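Long-range contacts in alpha-amylase (Eubacterium rectale DSM 17629, PDB 6AZ5), which probably binds starch and related alpha-glucans as a family 41 carbohydrate-binding module of a surface-anchored amylase from a human gut bacterium: residues F5-N11 with E98-D104; Y36-T41 with F52-I56; G21-W26 with Y73-W79. One frame throughout, in Å; residues are numbered along the deposited sequence.

Contact 1 of 3, residues F5-N11 with E98-D104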
loop_
_atom_site.group_PDB
_atom_site.type_symbol
_atom_site.label_atom_id
_atom_site.label_comp_id
_atom_site.label_asym_id
_atom_site.label_seq_id
_atom_site.Cartn_x
_atom_site.Cartn_y
_atom_site.Cartn_z
ATOM N N PHE A 5 7.322 -7.984 1.067
ATOM C CA PHE A 5 6.740 -7.575 -0.199
ATOM C C PHE A 5 6.741 -6.056 -0.314
ATOM O O PHE A 5 6.856 -5.347 0.677
ATOM C CB PHE A 5 5.319 -8.123 -0.361
ATOM C CG PHE A 5 4.359 -7.679 0.709
ATOM C CD1 PHE A 5 4.216 -8.410 1.881
ATOM C CD2 PHE A 5 3.579 -6.545 0.534
ATOM C CE1 PHE A 5 3.324 -8.011 2.864
ATOM C CE2 PHE A 5 2.688 -6.137 1.516
ATOM C CZ PHE A 5 2.560 -6.872 2.681
ATOM N N THR A 6 6.632 -5.575 -1.542
ATOM C CA THR A 6 6.543 -4.152 -1.809
ATOM C C THR A 6 5.097 -3.808 -2.128
ATOM O O THR A 6 4.397 -4.585 -2.777
ATOM C CB THR A 6 7.454 -3.745 -2.984
ATOM O OG1 THR A 6 8.807 -4.108 -2.684
ATOM C CG2 THR A 6 7.382 -2.255 -3.237
ATOM N N ILE A 7 4.634 -2.658 -1.660
ATOM C CA ILE A 7 3.311 -2.204 -2.049
ATOM C C ILE A 7 3.354 -0.759 -2.539
ATOM O O ILE A 7 3.842 0.144 -1.852
ATOM C CB ILE A 7 2.286 -2.379 -0.895
ATOM C CG1 ILE A 7 0.965 -1.702 -1.245
ATOM C CG2 ILE A 7 2.829 -1.845 0.415
ATOM C CD1 ILE A 7 -0.201 -2.236 -0.436
ATOM N N TYR A 8 2.872 -0.572 -3.766
ATOM C CA TYR A 8 2.749 0.743 -4.383
ATOM C C TYR A 8 1.344 1.288 -4.185
ATOM O O TYR A 8 0.374 0.532 -4.238
ATOM C CB TYR A 8 3.045 0.683 -5.880
ATOM C CG TYR A 8 4.415 0.175 -6.263
ATOM C CD1 TYR A 8 5.526 0.430 -5.478
ATOM C CD2 TYR A 8 4.593 -0.554 -7.432
ATOM C CE1 TYR A 8 6.781 -0.031 -5.847
ATOM C CE2 TYR A 8 5.838 -1.021 -7.805
ATOM C CZ TYR A 8 6.928 -0.762 -7.007
ATOM O OH TYR A 8 8.167 -1.226 -7.378
ATOM N N TYR A 9 1.236 2.601 -3.981
ATOM C CA TYR A 9 -0.067 3.246 -3.821
ATOM C C TYR A 9 -0.199 4.501 -4.677
ATOM O O TYR A 9 0.690 5.353 -4.704
ATOM C CB TYR A 9 -0.318 3.594 -2.353
ATOM C CG TYR A 9 -1.534 4.460 -2.109
ATOM C CD1 TYR A 9 -2.820 3.945 -2.241
ATOM C CD2 TYR A 9 -1.399 5.793 -1.728
ATOM C CE1 TYR A 9 -3.938 4.735 -2.013
ATOM C CE2 TYR A 9 -2.511 6.589 -1.493
ATOM C CZ TYR A 9 -3.778 6.056 -1.639
ATOM O OH TYR A 9 -4.884 6.844 -1.408
ATOM N N TYR A 10 -1.315 4.610 -5.383
ATOM C CA TYR A 10 -1.546 5.786 -6.202
ATOM C C TYR A 10 -2.848 6.475 -5.826
ATOM O O TYR A 10 -3.883 5.831 -5.640
ATOM C CB TYR A 10 -1.561 5.428 -7.691
ATOM C CG TYR A 10 -1.895 6.604 -8.579
ATOM C CD1 TYR A 10 -0.917 7.515 -8.954
ATOM C CD2 TYR A 10 -3.194 6.810 -9.036
ATOM C CE1 TYR A 10 -1.222 8.599 -9.761
ATOM C CE2 TYR A 10 -3.507 7.892 -9.845
ATOM C CZ TYR A 10 -2.519 8.781 -10.203
ATOM O OH TYR A 10 -2.825 9.855 -11.006
ATOM N N ASN A 11 -2.770 7.796 -5.716
ATOM C CA ASN A 11 -3.926 8.650 -5.492
ATOM C C ASN A 11 -3.680 9.965 -6.218
ATOM O O ASN A 11 -2.754 10.703 -5.880
ATOM C CB ASN A 11 -4.167 8.883 -3.997
ATOM C CG ASN A 11 -5.476 9.607 -3.716
ATOM O OD1 ASN A 11 -5.907 10.462 -4.487
ATOM N ND2 ASN A 11 -6.112 9.264 -2.606
ATOM N N GLU A 98 7.447 -10.045 -4.618
ATOM C CA GLU A 98 6.024 -9.749 -4.530
ATOM C C GLU A 98 5.768 -8.244 -4.506
ATOM O O GLU A 98 6.283 -7.517 -3.657
ATOM C CB GLU A 98 5.394 -10.401 -3.299
ATOM C CG GLU A 98 3.904 -10.104 -3.199
ATOM C CD GLU A 98 3.187 -10.944 -2.167
ATOM O OE1 GLU A 98 3.851 -11.616 -1.351
ATOM O OE2 GLU A 98 1.944 -10.923 -2.171
ATOM N N VAL A 99 4.968 -7.795 -5.458
ATOM C CA VAL A 99 4.592 -6.399 -5.552
ATOM C C VAL A 99 3.076 -6.277 -5.577
ATOM O O VAL A 99 2.406 -6.988 -6.322
ATOM C CB VAL A 99 5.195 -5.748 -6.806
ATOM C CG1 VAL A 99 4.638 -4.352 -7.009
ATOM C CG2 VAL A 99 6.706 -5.707 -6.684
ATOM N N LEU A 100 2.538 -5.396 -4.739
ATOM C CA LEU A 100 1.115 -5.082 -4.775
ATOM C C LEU A 100 0.881 -3.685 -5.350
ATOM O O LEU A 100 1.607 -2.737 -5.036
ATOM C CB LEU A 100 0.496 -5.202 -3.383
ATOM C CG LEU A 100 0.030 -6.598 -2.944
ATOM C CD1 LEU A 100 -0.918 -7.204 -3.960
ATOM C CD2 LEU A 100 1.204 -7.540 -2.676
ATOM N N TYR A 101 -0.123 -3.577 -6.215
ATOM C CA TYR A 101 -0.520 -2.298 -6.782
ATOM C C TYR A 101 -1.852 -1.858 -6.203
ATOM O O TYR A 101 -2.899 -2.442 -6.483
ATOM C CB TYR A 101 -0.607 -2.375 -8.299
ATOM C CG TYR A 101 0.713 -2.672 -8.957
ATOM C CD1 TYR A 101 1.574 -1.648 -9.328
ATOM C CD2 TYR A 101 1.107 -3.978 -9.192
ATOM C CE1 TYR A 101 2.788 -1.924 -9.927
ATOM C CE2 TYR A 101 2.311 -4.261 -9.788
ATOM C CZ TYR A 101 3.150 -3.236 -10.153
ATOM O OH TYR A 101 4.352 -3.534 -10.746
ATOM N N TYR A 102 -1.793 -0.826 -5.378
ATOM C CA TYR A 102 -2.963 -0.332 -4.690
ATOM C C TYR A 102 -3.347 1.015 -5.284
ATOM O O TYR A 102 -2.725 2.038 -5.005
ATOM C CB TYR A 102 -2.686 -0.252 -3.183
ATOM C CG TYR A 102 -3.804 0.287 -2.318
ATOM C CD1 TYR A 102 -5.106 0.386 -2.792
ATOM C CD2 TYR A 102 -3.564 0.631 -0.990
ATOM C CE1 TYR A 102 -6.125 0.865 -1.989
ATOM C CE2 TYR A 102 -4.578 1.102 -0.174
ATOM C CZ TYR A 102 -5.859 1.216 -0.680
ATOM O OH TYR A 102 -6.877 1.681 0.119
ATOM N N VAL A 103 -4.369 0.988 -6.133
ATOM C CA VAL A 103 -4.994 2.209 -6.614
ATOM C C VAL A 103 -6.095 2.582 -5.636
ATOM O O VAL A 103 -6.959 1.761 -5.331
ATOM C CB VAL A 103 -5.572 2.052 -8.033
ATOM C CG1 VAL A 103 -6.562 3.170 -8.334
ATOM C CG2 VAL A 103 -4.450 2.035 -9.062
ATOM N N ASP A 104 -6.030 3.805 -5.116
ATOM C CA ASP A 104 -7.058 4.322 -4.229
ATOM C C ASP A 104 -8.419 4.124 -4.889
ATOM O O ASP A 104 -8.630 4.569 -6.018
ATOM C CB ASP A 104 -6.811 5.800 -3.918
ATOM C CG ASP A 104 -7.709 6.317 -2.819
ATOM O OD1 ASP A 104 -7.355 6.137 -1.636
ATOM O OD2 ASP A 104 -8.774 6.891 -3.132
#
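Start at Y8, the residue most covered here. Its backbone reaches two residues of the neighbouring strand: Y8 N donates to L100 O (2.8 Å) and Y8 O accepts from Y102 N (2.8 Å), so it straddles its register partner Y101, the usual pattern of a parallel pair. The Y8 side chain stays on the face shared with T6, Y10, V99, Y101 and V103; its ring edge is directed at the face of Y101 in an offset edge-to-face pair (centroids 5.4 Å apart), and CE2 lies 3.6 Å from V99 CG1. Y42 stacks on it from outside.

Y9 and Y102 fall on the other face, with I7 and L100, and are buried. The edge of Y9 meets the face of Y102 (Y9 CD1 to Y102 CD2 3.6 Å, planes at 58°). The Y9 hydroxyl is well used: OH donates to D104 OD1 at 2.6 Å and accepts from N11 ND2 at 3.0 Å, where both strands end. Y102 OH instead turns to D84.

The axes of strands 5-10 and 99-103 come within 4.6 Å, 18° from parallel. First and last strands thus pair, closing one edge of the β-sandwich expected of a family 41 module.

Contact 2 of 3, residues Y36-T41 with F52-I56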
loop_
_atom_site.group_PDB
_atom_site.type_symbol
_atom_site.label_atom_id
_atom_site.label_comp_id
_atom_site.label_asym_id
_atom_site.label_seq_id
_atom_site.Cartn_x
_atom_site.Cartn_y
_atom_site.Cartn_z
ATOM N N TYR A 36 1.443 1.884 8.673
ATOM C CA TYR A 36 2.599 1.542 7.844
ATOM C C TYR A 36 2.817 2.663 6.835
ATOM O O TYR A 36 2.031 2.830 5.901
ATOM C CB TYR A 36 2.394 0.190 7.139
ATOM C CG TYR A 36 2.331 -0.960 8.105
ATOM C CD1 TYR A 36 1.154 -1.264 8.777
ATOM C CD2 TYR A 36 3.455 -1.725 8.377
ATOM C CE1 TYR A 36 1.096 -2.303 9.679
ATOM C CE2 TYR A 36 3.405 -2.762 9.281
ATOM C CZ TYR A 36 2.222 -3.049 9.928
ATOM O OH TYR A 36 2.168 -4.085 10.832
ATOM N N VAL A 37 3.888 3.427 7.034
ATOM C CA VAL A 37 4.082 4.707 6.356
ATOM C C VAL A 37 4.923 4.597 5.086
ATOM O O VAL A 37 5.983 3.983 5.086
ATOM C CB VAL A 37 4.753 5.740 7.313
ATOM C CG1 VAL A 37 5.072 7.036 6.582
ATOM C CG2 VAL A 37 3.869 6.014 8.525
ATOM N N PHE A 38 4.447 5.199 4.001
ATOM C CA PHE A 38 5.216 5.218 2.766
ATOM C C PHE A 38 6.452 6.085 2.944
ATOM O O PHE A 38 6.376 7.178 3.514
ATOM C CB PHE A 38 4.362 5.724 1.603
ATOM C CG PHE A 38 3.232 4.803 1.242
ATOM C CD1 PHE A 38 3.456 3.702 0.428
ATOM C CD2 PHE A 38 1.953 5.032 1.719
ATOM C CE1 PHE A 38 2.428 2.846 0.098
ATOM C CE2 PHE A 38 0.918 4.179 1.392
ATOM C CZ PHE A 38 1.157 3.083 0.585
ATOM N N ASP A 39 7.589 5.596 2.461
ATOM C CA ASP A 39 8.839 6.320 2.621
ATOM C C ASP A 39 9.655 6.379 1.331
ATOM O O ASP A 39 10.820 6.768 1.348
ATOM C CB ASP A 39 9.675 5.700 3.744
ATOM C CG ASP A 39 9.863 4.195 3.591
ATOM O OD1 ASP A 39 9.488 3.630 2.544
ATOM O OD2 ASP A 39 10.408 3.573 4.532
ATOM N N GLY A 40 9.039 6.005 0.216
ATOM C CA GLY A 40 9.708 6.052 -1.070
ATOM C C GLY A 40 8.741 6.265 -2.215
ATOM O O GLY A 40 7.533 6.350 -2.010
ATOM N N THR A 41 9.274 6.372 -3.428
ATOM C CA THR A 41 8.431 6.493 -4.612
ATOM C C THR A 41 8.862 5.515 -5.693
ATOM O O THR A 41 9.997 5.035 -5.700
ATOM C CB THR A 41 8.461 7.914 -5.223
ATOM O OG1 THR A 41 9.741 8.151 -5.819
ATOM C CG2 THR A 41 8.184 8.971 -4.168
ATOM N N PHE A 52 3.468 6.038 -4.438
ATOM C CA PHE A 52 4.091 5.882 -3.123
ATOM C C PHE A 52 4.585 4.443 -3.013
ATOM O O PHE A 52 3.929 3.530 -3.503
ATOM C CB PHE A 52 3.105 6.174 -1.981
ATOM C CG PHE A 52 2.656 7.606 -1.901
ATOM C CD1 PHE A 52 1.529 8.031 -2.588
ATOM C CD2 PHE A 52 3.349 8.524 -1.125
ATOM C CE1 PHE A 52 1.109 9.344 -2.511
ATOM C CE2 PHE A 52 2.938 9.839 -1.047
ATOM C CZ PHE A 52 1.815 10.250 -1.740
ATOM N N LYS A 53 5.723 4.217 -2.369
ATOM C CA LYS A 53 6.147 2.841 -2.157
ATOM C C LYS A 53 6.617 2.606 -0.732
ATOM O O LYS A 53 7.044 3.532 -0.041
ATOM C CB LYS A 53 7.253 2.454 -3.149
ATOM C CG LYS A 53 8.660 2.658 -2.637
ATOM C CD LYS A 53 9.701 2.295 -3.686
ATOM C CE LYS A 53 11.100 2.702 -3.225
ATOM N NZ LYS A 53 12.074 2.669 -4.346
ATOM N N GLN A 54 6.509 1.356 -0.298
ATOM C CA GLN A 54 7.124 0.907 0.941
ATOM C C GLN A 54 7.251 -0.609 0.910
ATOM O O GLN A 54 6.577 -1.279 0.126
ATOM C CB GLN A 54 6.311 1.350 2.152
ATOM C CG GLN A 54 4.927 0.739 2.236
ATOM C CD GLN A 54 4.217 1.112 3.525
ATOM O OE1 GLN A 54 4.732 0.889 4.620
ATOM N NE2 GLN A 54 3.036 1.704 3.398
ATOM N N THR A 55 8.128 -1.149 1.745
ATOM C CA THR A 55 8.235 -2.593 1.874
ATOM C C THR A 55 7.674 -3.019 3.221
ATOM O O THR A 55 7.734 -2.277 4.197
ATOM C CB THR A 55 9.681 -3.080 1.745
ATOM O OG1 THR A 55 10.480 -2.443 2.748
ATOM C CG2 THR A 55 10.239 -2.747 0.370
ATOM N N ILE A 56 7.109 -4.212 3.268
ATOM C CA ILE A 56 6.459 -4.668 4.478
ATOM C C ILE A 56 6.830 -6.122 4.724
ATOM O O ILE A 56 6.807 -6.944 3.810
ATOM C CB ILE A 56 4.932 -4.479 4.385
ATOM C CG1 ILE A 56 4.595 -2.986 4.522
ATOM C CG2 ILE A 56 4.230 -5.273 5.456
ATOM C CD1 ILE A 56 3.146 -2.640 4.288
HETATM O O HOH W 1 9.574 0.760 3.597
HETATM O O HOH W 2 12.583 5.288 -5.984
#
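This is a β-hairpin with a classic β bulge in its first strand: D39 and G40 both face K53. K53 O receives D39 N at 3.3 Å and, weakly, G40 N at 3.2 Å, while K53 N donates to G40 O at 2.8 Å. With D39 at psi 12°, the extended run breaks, and beyond the bulge the two strands splay: Y36 and I56 have CA atoms 8.0 Å apart.

Q54 fills that gap. Its chi1 p and chi2 t (175°) point the amide across to the other strand, where NE2 donates to Y36 O at 2.9 Å, a side-chain bond where the backbones have drawn apart. On the way NE2 lies over one face of the F38 ring, 3.5 Å from F38 CE1. F38, chi1 m, sends its ring inward against L25 and Y9; on its opposite face sits F52 CB, 3.8 Å from the ring centroid, a CH-pi contact. The F52 ring, also m, swings away toward M20 and V23. Y36 lays its CB 4.1 Å from I56 CD1 and carries its hydroxyl to D33.

K53 has an unusual chi1 of 93°, then runs fully extended past G40; a CB at G40 would lie only 2.9 Å from K53 CE. Its ammonium ends near the next carbonyl, with a weak bond from NZ to T41 O (3.4 Å) and a water between them, 3.1 Å from K53 NZ and 2.6 Å from T41 O.

Contact 3 of 3, residues G21-W26 with Y73-W79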
loop_
_atom_site.group_PDB
_atom_site.type_symbol
_atom_site.label_atom_id
_atom_site.label_comp_id
_atom_site.label_asym_id
_atom_site.label_seq_id
_atom_site.Cartn_x
_atom_site.Cartn_y
_atom_site.Cartn_z
ATOM N N GLY A 21 5.383 11.065 4.089
ATOM C CA GLY A 21 5.494 11.027 5.538
ATOM C C GLY A 21 4.142 11.133 6.216
ATOM O O GLY A 21 3.988 10.787 7.392
ATOM N N LYS A 22 3.151 11.601 5.463
ATOM C CA LYS A 22 1.804 11.755 5.991
ATOM C C LYS A 22 0.861 10.671 5.464
ATOM O O LYS A 22 -0.148 10.360 6.092
ATOM C CB LYS A 22 1.266 13.150 5.654
ATOM C CG LYS A 22 2.262 14.260 5.970
ATOM C CD LYS A 22 1.655 15.652 5.870
ATOM C CE LYS A 22 2.710 16.710 6.164
ATOM N NZ LYS A 22 2.129 18.064 6.341
ATOM N N VAL A 23 1.187 10.098 4.311
ATOM C CA VAL A 23 0.369 9.026 3.739
ATOM C C VAL A 23 0.799 7.681 4.314
ATOM O O VAL A 23 1.987 7.345 4.282
ATOM C CB VAL A 23 0.486 8.975 2.203
ATOM C CG1 VAL A 23 -0.504 7.977 1.623
ATOM C CG2 VAL A 23 0.273 10.351 1.603
ATOM N N ASP A 24 -0.146 6.919 4.854
ATOM C CA ASP A 24 0.175 5.567 5.304
ATOM C C ASP A 24 -0.900 4.550 4.931
ATOM O O ASP A 24 -1.847 4.850 4.197
ATOM C CB ASP A 24 0.440 5.530 6.824
ATOM C CG ASP A 24 -0.779 5.906 7.673
ATOM O OD1 ASP A 24 -1.932 5.649 7.266
ATOM O OD2 ASP A 24 -0.577 6.448 8.784
ATOM N N LEU A 25 -0.710 3.336 5.428
ATOM C CA LEU A 25 -1.691 2.275 5.325
ATOM C C LEU A 25 -2.057 1.834 6.727
ATOM O O LEU A 25 -1.176 1.603 7.552
ATOM C CB LEU A 25 -1.148 1.078 4.540
ATOM C CG LEU A 25 -0.633 1.257 3.120
ATOM C CD1 LEU A 25 -0.074 -0.070 2.607
ATOM C CD2 LEU A 25 -1.743 1.786 2.203
ATOM N N TRP A 26 -3.350 1.725 6.998
ATOM C CA TRP A 26 -3.806 1.088 8.220
ATOM C C TRP A 26 -4.073 -0.378 7.910
ATOM O O TRP A 26 -4.935 -0.695 7.097
ATOM C CB TRP A 26 -5.061 1.766 8.761
ATOM C CG TRP A 26 -5.392 1.349 10.147
ATOM C CD1 TRP A 26 -6.278 0.385 10.526
ATOM C CD2 TRP A 26 -4.830 1.877 11.353
ATOM N NE1 TRP A 26 -6.308 0.285 11.896
ATOM C CE2 TRP A 26 -5.427 1.194 12.426
ATOM C CE3 TRP A 26 -3.879 2.868 11.629
ATOM C CZ2 TRP A 26 -5.104 1.462 13.755
ATOM C CZ3 TRP A 26 -3.565 3.137 12.945
ATOM C CH2 TRP A 26 -4.174 2.436 13.992
ATOM N N TYR A 73 -4.805 9.495 4.309
ATOM C CA TYR A 73 -4.235 10.574 3.497
ATOM C C TYR A 73 -3.348 11.559 4.257
ATOM O O TYR A 73 -2.453 12.176 3.674
ATOM C CB TYR A 73 -5.356 11.355 2.805
ATOM C CG TYR A 73 -6.266 10.511 1.939
ATOM C CD1 TYR A 73 -5.799 9.361 1.319
ATOM C CD2 TYR A 73 -7.593 10.865 1.745
ATOM C CE1 TYR A 73 -6.631 8.586 0.531
ATOM C CE2 TYR A 73 -8.432 10.100 0.958
ATOM C CZ TYR A 73 -7.948 8.961 0.354
ATOM O OH TYR A 73 -8.782 8.198 -0.431
ATOM N N ASP A 74 -3.604 11.724 5.547
ATOM C CA ASP A 74 -2.848 12.685 6.345
ATOM C C ASP A 74 -2.820 12.222 7.792
ATOM O O ASP A 74 -3.691 12.583 8.585
ATOM C CB ASP A 74 -3.465 14.084 6.231
ATOM C CG ASP A 74 -2.547 15.182 6.759
ATOM O OD1 ASP A 74 -1.565 14.869 7.463
ATOM O OD2 ASP A 74 -2.817 16.368 6.471
ATOM N N ASN A 75 -1.819 11.420 8.135
ATOM C CA ASN A 75 -1.791 10.783 9.446
ATOM C C ASN A 75 -1.413 11.746 10.570
ATOM O O ASN A 75 -1.420 11.369 11.740
ATOM C CB ASN A 75 -0.841 9.581 9.441
ATOM C CG ASN A 75 0.582 9.947 9.040
ATOM O OD1 ASN A 75 0.954 11.119 8.994
ATOM N ND2 ASN A 75 1.385 8.929 8.749
ATOM N N THR A 76 -1.088 12.985 10.211
ATOM C CA THR A 76 -0.869 14.025 11.210
ATOM C C THR A 76 -2.212 14.444 11.807
ATOM O O THR A 76 -2.260 15.110 12.843
ATOM C CB THR A 76 -0.151 15.258 10.621
ATOM O OG1 THR A 76 -1.006 15.918 9.678
ATOM C CG2 THR A 76 1.151 14.853 9.931
ATOM N N LYS A 77 -3.300 14.049 11.147
ATOM C CA LYS A 77 -4.647 14.322 11.643
ATOM C C LYS A 77 -5.371 13.023 11.970
ATOM O O LYS A 77 -6.588 13.014 12.126
ATOM C CB LYS A 77 -5.461 15.121 10.621
ATOM C CG LYS A 77 -4.704 16.250 9.939
ATOM C CD LYS A 77 -4.121 17.223 10.950
ATOM C CE LYS A 77 -3.233 18.257 10.274
ATOM N NZ LYS A 77 -2.310 18.919 11.243
ATOM N N GLY A 78 -4.620 11.930 12.077
ATOM C CA GLY A 78 -5.213 10.626 12.316
ATOM C C GLY A 78 -6.163 10.248 11.193
ATOM O O GLY A 78 -5.893 10.512 10.022
ATOM N N TRP A 79 -7.283 9.638 11.550
ATOM C CA TRP A 79 -8.302 9.285 10.569
ATOM C C TRP A 79 -8.978 10.524 9.997
ATOM O O TRP A 79 -9.434 10.523 8.852
ATOM C CB TRP A 79 -9.346 8.363 11.195
ATOM C CG TRP A 79 -8.820 6.993 11.464
ATOM C CD1 TRP A 79 -8.318 6.521 12.640
ATOM C CD2 TRP A 79 -8.735 5.915 10.527
ATOM N NE1 TRP A 79 -7.930 5.209 12.497
ATOM C CE2 TRP A 79 -8.175 4.813 11.208
ATOM C CE3 TRP A 79 -9.073 5.774 9.178
ATOM C CZ2 TRP A 79 -7.948 3.588 10.585
ATOM C CZ3 TRP A 79 -8.847 4.558 8.563
ATOM C CH2 TRP A 79 -8.291 3.480 9.266
#
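W26 presents a face of its indole to the edge of W79: CZ2 of W79 comes within 3.4 Å of W26 CG, and the planes meet at 62°. R72 adds a cation-pi contact to W79.

Farther along, N75 does the polar work. Its backbone N donates to K22 O at 2.8 Å, and its side-chain ND2 reaches D24 OD2 at 3.2 Å, with a weak bond to G21 O at 3.5 Å. D24 is also paired with R72 in a salt bridge. Within the loop, D74 OD1 takes the T76 hydroxyl, OG1, at 2.5 Å, and K77 N returns to D74 O at 3.0 Å, closing a β-turn over D74-K77.

Polar bonds therefore fix the loop against the residues leading into strand 24-29 and D24 at its start, while two accessible tryptophans lie together at the surface. Aromatic surface of this kind is what starch-binding modules commonly offer to glucose rings, consistent with a sugar-binding surface here, though that is inferred.

In the fold
Contacts 1 and 2 share the body of the sheet, since strands 3-10 and 49-58 are neighbours: F5 O meets I56 N at 2.8 Å. Contact 2 passes the sheet on to contact 3, with L25 N 2.8 Å from Y36 O. Contact 1, its centre about 5 Å from the centre of the chain, is partly buried, regular and aromatic; contact 2, at about 7 Å, is partly buried too, but pairs strands through a bulge and a glutamine; contact 3, at about 12 Å, lies at the surface, held by N75 hydrogen bonds and a tryptophan pair. Y73 joins the extremes, its OH 2.8 Å from D104 OD1. Along the chain, contact 2 nests within contact 3, and both within contact 1.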